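Local coordinates for protein amine Dehydrogenase (Pseudomonas putida, PDB 1JMX) that forms the beta-propeller subunit of a three-chain quinohemoprotein amine dehydrogenase, an enzyme that probably oxidises primary amines and passes the electrons on through heme c, at residues P267-G272 with L277-L282; P87-R92 with V121-R126. All coordinates share one frame; numbering follows the deposited sequence.

Contact 1 of 2, residues P267-G272 with L277-L282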
loop_
_atom_site.group_PDB
_atom_site.type_symbol
_atom_site.label_atom_id
_atom_site.label_comp_id
_atom_site.label_asym_id
_atom_site.label_seq_id
_atom_site.Cartn_x
_atom_site.Cartn_y
_atom_site.Cartn_z
ATOM N N PRO B 267 -2.781 38.763 -10.823
ATOM C CA PRO B 267 -3.230 38.070 -9.613
ATOM C C PRO B 267 -4.583 37.391 -9.752
ATOM O O PRO B 267 -4.962 36.582 -8.911
ATOM C CB PRO B 267 -3.278 39.194 -8.584
ATOM C CG PRO B 267 -3.677 40.370 -9.409
ATOM C CD PRO B 267 -2.758 40.219 -10.603
ATOM N N ASN B 268 -5.332 37.746 -10.788
ATOM C CA ASN B 268 -6.635 37.132 -10.990
ATOM C C ASN B 268 -6.478 35.750 -11.636
ATOM O O ASN B 268 -7.451 35.023 -11.834
ATOM C CB ASN B 268 -7.520 38.029 -11.848
ATOM C CG ASN B 268 -8.880 37.418 -12.106
ATOM O OD1 ASN B 268 -9.731 37.373 -11.215
ATOM N ND2 ASN B 268 -9.075 36.897 -13.317
ATOM N N GLN B 269 -5.246 35.393 -11.966
ATOM C CA GLN B 269 -4.986 34.109 -12.576
ATOM C C GLN B 269 -4.189 33.252 -11.620
ATOM O O GLN B 269 -3.172 33.690 -11.087
ATOM C CB GLN B 269 -4.195 34.282 -13.866
ATOM C CG GLN B 269 -4.873 35.142 -14.914
ATOM C CD GLN B 269 -4.033 35.264 -16.170
ATOM O OE1 GLN B 269 -2.797 35.227 -16.113
ATOM N NE2 GLN B 269 -4.697 35.405 -17.317
ATOM N N ILE B 270 -4.694 32.049 -11.370
ATOM C CA ILE B 270 -4.023 31.092 -10.506
ATOM C C ILE B 270 -3.676 29.851 -11.342
ATOM O O ILE B 270 -4.487 29.377 -12.145
ATOM C CB ILE B 270 -4.888 30.711 -9.277
ATOM C CG1 ILE B 270 -4.059 29.863 -8.300
ATOM C CG2 ILE B 270 -6.152 29.981 -9.717
ATOM C CD1 ILE B 270 -4.749 29.564 -7.015
ATOM N N TYR B 271 -2.439 29.386 -11.192
ATOM C CA TYR B 271 -1.941 28.226 -11.917
ATOM C C TYR B 271 -1.687 27.044 -10.988
ATOM O O TYR B 271 -0.878 27.150 -10.073
ATOM C CB TYR B 271 -0.631 28.575 -12.618
ATOM C CG TYR B 271 -0.716 29.684 -13.637
ATOM C CD1 TYR B 271 -0.368 29.453 -14.966
ATOM C CD2 TYR B 271 -1.099 30.973 -13.273
ATOM C CE1 TYR B 271 -0.393 30.479 -15.908
ATOM C CE2 TYR B 271 -1.130 32.003 -14.205
ATOM C CZ TYR B 271 -0.773 31.752 -15.521
ATOM O OH TYR B 271 -0.784 32.769 -16.453
ATOM N N GLY B 272 -2.362 25.925 -11.238
ATOM C CA GLY B 272 -2.179 24.726 -10.432
ATOM C C GLY B 272 -1.497 23.647 -11.254
ATOM O O GLY B 272 -1.571 23.683 -12.478
ATOM N N LEU B 277 -1.167 21.206 -16.269
ATOM C CA LEU B 277 -0.905 22.535 -15.739
ATOM C C LEU B 277 -2.176 23.301 -16.101
ATOM O O LEU B 277 -2.485 23.451 -17.277
ATOM C CB LEU B 277 0.303 23.164 -16.442
ATOM C CG LEU B 277 1.158 24.243 -15.749
ATOM C CD1 LEU B 277 1.961 24.987 -16.809
ATOM C CD2 LEU B 277 0.320 25.233 -14.968
ATOM N N ALA B 278 -2.939 23.740 -15.109
ATOM C CA ALA B 278 -4.171 24.466 -15.390
ATOM C C ALA B 278 -4.080 25.945 -15.038
ATOM O O ALA B 278 -3.450 26.328 -14.056
ATOM C CB ALA B 278 -5.343 23.824 -14.684
ATOM N N LYS B 279 -4.762 26.757 -15.838
ATOM C CA LYS B 279 -4.789 28.206 -15.693
ATOM C C LYS B 279 -6.232 28.584 -15.393
ATOM O O LYS B 279 -7.117 28.301 -16.192
ATOM C CB LYS B 279 -4.336 28.833 -17.017
ATOM C CG LYS B 279 -4.143 30.318 -17.004
ATOM C CD LYS B 279 -3.468 30.746 -18.297
ATOM C CE LYS B 279 -3.373 32.262 -18.385
ATOM N NZ LYS B 279 -2.604 32.715 -19.576
ATOM N N TYR B 280 -6.474 29.175 -14.226
ATOM C CA TYR B 280 -7.825 29.557 -13.839
ATOM C C TYR B 280 -8.053 31.042 -13.661
ATOM O O TYR B 280 -7.146 31.789 -13.290
ATOM C CB TYR B 280 -8.227 28.876 -12.533
ATOM C CG TYR B 280 -8.514 27.419 -12.683
ATOM C CD1 TYR B 280 -7.483 26.486 -12.674
ATOM C CD2 TYR B 280 -9.812 26.969 -12.863
ATOM C CE1 TYR B 280 -7.737 25.136 -12.848
ATOM C CE2 TYR B 280 -10.080 25.621 -13.038
ATOM C CZ TYR B 280 -9.038 24.709 -13.032
ATOM O OH TYR B 280 -9.297 23.382 -13.235
ATOM N N ASP B 281 -9.307 31.437 -13.848
ATOM C CA ASP B 281 -9.733 32.811 -13.676
ATOM C C ASP B 281 -10.387 32.796 -12.298
ATOM O O ASP B 281 -11.413 32.152 -12.116
ATOM C CB ASP B 281 -10.769 33.162 -14.744
ATOM C CG ASP B 281 -11.110 34.629 -14.765
ATOM O OD1 ASP B 281 -11.521 35.172 -13.717
ATOM O OD2 ASP B 281 -10.966 35.240 -15.843
ATOM N N LEU B 282 -9.760 33.448 -11.319
ATOM C CA LEU B 282 -10.290 33.483 -9.949
ATOM C C LEU B 282 -11.675 34.114 -9.858
ATOM O O LEU B 282 -12.569 33.583 -9.196
ATOM C CB LEU B 282 -9.361 34.263 -9.009
ATOM C CG LEU B 282 -8.169 33.644 -8.280
ATOM C CD1 LEU B 282 -8.598 32.458 -7.436
ATOM C CD2 LEU B 282 -7.128 33.251 -9.278
#

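Contact 2 of 2, residues P87-R92 with V121-R126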
loop_
_atom_site.group_PDB
_atom_site.type_symbol
_atom_site.label_atom_id
_atom_site.label_comp_id
_atom_site.label_asym_id
_atom_site.label_seq_id
_atom_site.Cartn_x
_atom_site.Cartn_y
_atom_site.Cartn_z
ATOM N N PRO B 87 17.674 14.280 25.311
ATOM C CA PRO B 87 18.191 12.927 25.553
ATOM C C PRO B 87 17.153 11.820 25.394
ATOM O O PRO B 87 16.055 11.921 25.938
ATOM C CB PRO B 87 18.681 13.005 27.004
ATOM C CG PRO B 87 19.055 14.427 27.166
ATOM C CD PRO B 87 17.936 15.146 26.475
ATOM N N GLY B 88 17.513 10.774 24.645
ATOM C CA GLY B 88 16.631 9.634 24.440
ATOM C C GLY B 88 15.434 9.819 23.518
ATOM O O GLY B 88 14.534 8.970 23.488
ATOM N N GLU B 89 15.421 10.916 22.763
ATOM C CA GLU B 89 14.331 11.211 21.842
ATOM C C GLU B 89 14.836 11.490 20.436
ATOM O O GLU B 89 15.929 12.018 20.247
ATOM C CB GLU B 89 13.512 12.415 22.335
ATOM C CG GLU B 89 12.478 12.083 23.396
ATOM C CD GLU B 89 11.852 13.313 24.041
ATOM O OE1 GLU B 89 11.676 14.348 23.363
ATOM O OE2 GLU B 89 11.521 13.238 25.238
ATOM N N VAL B 90 14.042 11.083 19.452
ATOM C CA VAL B 90 14.358 11.313 18.049
ATOM C C VAL B 90 13.342 12.346 17.554
ATOM O O VAL B 90 12.134 12.142 17.661
ATOM C CB VAL B 90 14.253 10.012 17.206
ATOM C CG1 VAL B 90 14.583 10.302 15.742
ATOM C CG2 VAL B 90 15.201 8.952 17.754
ATOM N N GLY B 91 13.845 13.472 17.060
ATOM C CA GLY B 91 12.981 14.531 16.578
ATOM C C GLY B 91 12.900 14.679 15.070
ATOM O O GLY B 91 13.914 14.733 14.375
ATOM N N ARG B 92 11.672 14.786 14.576
ATOM C CA ARG B 92 11.417 14.944 13.154
ATOM C C ARG B 92 10.573 16.181 12.875
ATOM O O ARG B 92 9.683 16.528 13.637
ATOM C CB ARG B 92 10.690 13.720 12.602
ATOM C CG ARG B 92 11.525 12.872 11.684
ATOM C CD ARG B 92 12.248 11.781 12.428
ATOM N NE ARG B 92 13.645 11.729 12.013
ATOM C CZ ARG B 92 14.298 10.619 11.682
ATOM N NH1 ARG B 92 13.689 9.438 11.703
ATOM N NH2 ARG B 92 15.581 10.697 11.361
ATOM N N VAL B 121 7.532 5.780 22.591
ATOM C CA VAL B 121 6.566 6.622 23.270
ATOM C C VAL B 121 6.580 7.925 22.506
ATOM O O VAL B 121 7.606 8.584 22.417
ATOM C CB VAL B 121 6.925 6.893 24.755
ATOM C CG1 VAL B 121 5.848 7.739 25.405
ATOM C CG2 VAL B 121 7.064 5.585 25.518
ATOM N N VAL B 122 5.455 8.247 21.883
ATOM C CA VAL B 122 5.344 9.485 21.128
ATOM C C VAL B 122 5.117 10.596 22.146
ATOM O O VAL B 122 4.323 10.452 23.074
ATOM C CB VAL B 122 4.181 9.431 20.096
ATOM C CG1 VAL B 122 4.142 10.700 19.275
ATOM C CG2 VAL B 122 4.358 8.236 19.176
ATOM N N LYS B 123 5.882 11.667 22.013
ATOM C CA LYS B 123 5.786 12.789 22.932
ATOM C C LYS B 123 5.111 13.961 22.250
ATOM O O LYS B 123 4.980 13.981 21.028
ATOM C CB LYS B 123 7.185 13.208 23.375
ATOM C CG LYS B 123 7.955 12.154 24.121
ATOM C CD LYS B 123 7.310 11.849 25.452
ATOM C CE LYS B 123 8.241 11.033 26.323
ATOM N NZ LYS B 123 9.571 11.728 26.453
ATOM N N PRO B 124 4.642 14.941 23.037
ATOM C CA PRO B 124 3.982 16.125 22.476
ATOM C C PRO B 124 4.974 16.940 21.647
ATOM O O PRO B 124 6.174 16.933 21.922
ATOM C CB PRO B 124 3.556 16.897 23.728
ATOM C CG PRO B 124 3.308 15.821 24.715
ATOM C CD PRO B 124 4.487 14.908 24.502
ATOM N N PRO B 125 4.499 17.602 20.580
ATOM C CA PRO B 125 5.408 18.406 19.754
ATOM C C PRO B 125 5.886 19.677 20.479
ATOM O O PRO B 125 5.343 20.067 21.518
ATOM C CB PRO B 125 4.543 18.749 18.541
ATOM C CG PRO B 125 3.557 17.610 18.482
ATOM C CD PRO B 125 3.191 17.460 19.925
ATOM N N ARG B 126 6.914 20.311 19.928
ATOM C CA ARG B 126 7.470 21.536 20.504
ATOM C C ARG B 126 8.171 22.372 19.451
ATOM O O ARG B 126 8.713 21.840 18.498
ATOM C CB ARG B 126 8.472 21.210 21.626
ATOM C CG ARG B 126 9.668 20.402 21.161
ATOM C CD ARG B 126 10.598 20.037 22.293
ATOM N NE ARG B 126 11.598 19.079 21.832
ATOM C CZ ARG B 126 11.607 17.791 22.155
ATOM N NH1 ARG B 126 10.672 17.290 22.957
ATOM N NH2 ARG B 126 12.528 16.992 21.639
#

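Contact 1 of 2, residues P267-G272 with L277-L282
Gly272 and Ala278 exchange a pair of backbone hydrogen bonds, Gly272 N to Ala278 O and back, near the turn of a beta hairpin whose strands 269-274 and 276-281 are the two middle strands of a four-stranded antiparallel propeller blade. Ile270 and Tyr280 form the next hydrogen-bonded pair, with Tyr280 N 2.9 Å from Ile270 O. Past the regular pairing, Leu282 N gives a nearly straight bond (172°) to Asn268 O, fastening the end of the hairpin.

The polar side chains gather there too. Asn268 turns CG anti to its own N (chi1 179°), which carries the amide toward the partner chain; Asn268 ND2 donates a hydrogen bond to Asp281 OD1, 3.0 Å away, from above the carboxylate plane, and amide and carboxylate are turned 78° apart. Aspartate suits this place because its short carboxylate lets OD1 accept from two N-H donors, Asn268 ND2 and Gln284 N.

The remaining side chains pack on the two faces of the sheet. On the face of Tyr271 and Lys279, the extended lysine runs beside the tyrosine in the same direction, placing Lys279 CG over one face of the Tyr271 ring, offset toward its rim and 4.2 Å from the centroid, in a CH-pi contact. Both polar ends reach Pro323 O, and Gln269 NE2 packs 3.6 Å from Lys279 CE. At the ring's edge sits Leu277 CD2. On the apolar face of Ile270 and Tyr280, the branched isoleucine lays Ile270 CG2 3.7 Å from Tyr280 CB, while the phenol hydroxyl bonds to Tyr257. Beside them Leu282 crosses Ile270 at about a right angle, its CD2 pressed to 3.4 Å from Ile270 CB, closer than two carbons normally come.

Contact 2 of 2, residues P87-R92 with V121-R126
A surface salt-bridge network, Glu89 with Lys123 and Arg126, ties the start of strand 89-99 to the loop between strands 120-122 and 126-131. Glu89 divides its carboxylate between two cations. Glu89 OE1 takes both terminal nitrogens of Arg126, NH1 at 3.1 Å and NH2 at 3.3 Å. Arg126 grips it end-on, the oxygen lying in the guanidinium plane and approached nearly along its own C-O bond, with carboxylate and guanidinium 36° apart. Glu89 OE2 receives Lys123 NZ at 2.7 Å, from above the carboxylate plane. A long, flexible lysine suits this place: bends at chi2 (-66°) and chi4 (54°) fold its chain back so that the ammonium meets the glutamate. The arginine instead runs straight from CG to NE, and its NE pairs with Glu128, so acidic groups engage different sides of one guanidinium. A glutamine in place of Glu89 would probably leave Lys123 and Arg126 with less compensation for their adjacent charges and weaken the tie between strand and loop. The backbones stay well apart, 8.8 Å between Glu89 CA and Lys123 CA, because strand 105-115 lies between them: it pairs with strands 89-99, 120-122 and 126-131, and its Pro112 packs against the side chains of both Glu89 and Arg126.

Contacts 1 and 2 belong to different blades on opposite sides of the chain's centre; their centres are 40 Å apart and their nearest atoms about 28 Å, so neither touches the other. The chain completes 87-92 with 121-126 before it reaches 267-272 with 277-282. Contact 1 is a buried hairpin, held by backbone pairing and packing within its chain. Contact 2 is a surface charge network bridging segments that do not pair directly. Of the two, contact 2 is placed in relation to the heme c: the Glu89 side chain lies about 14 Å from it, and the heme pocket includes Leu116 to Tyr120, the residues just before 121-126.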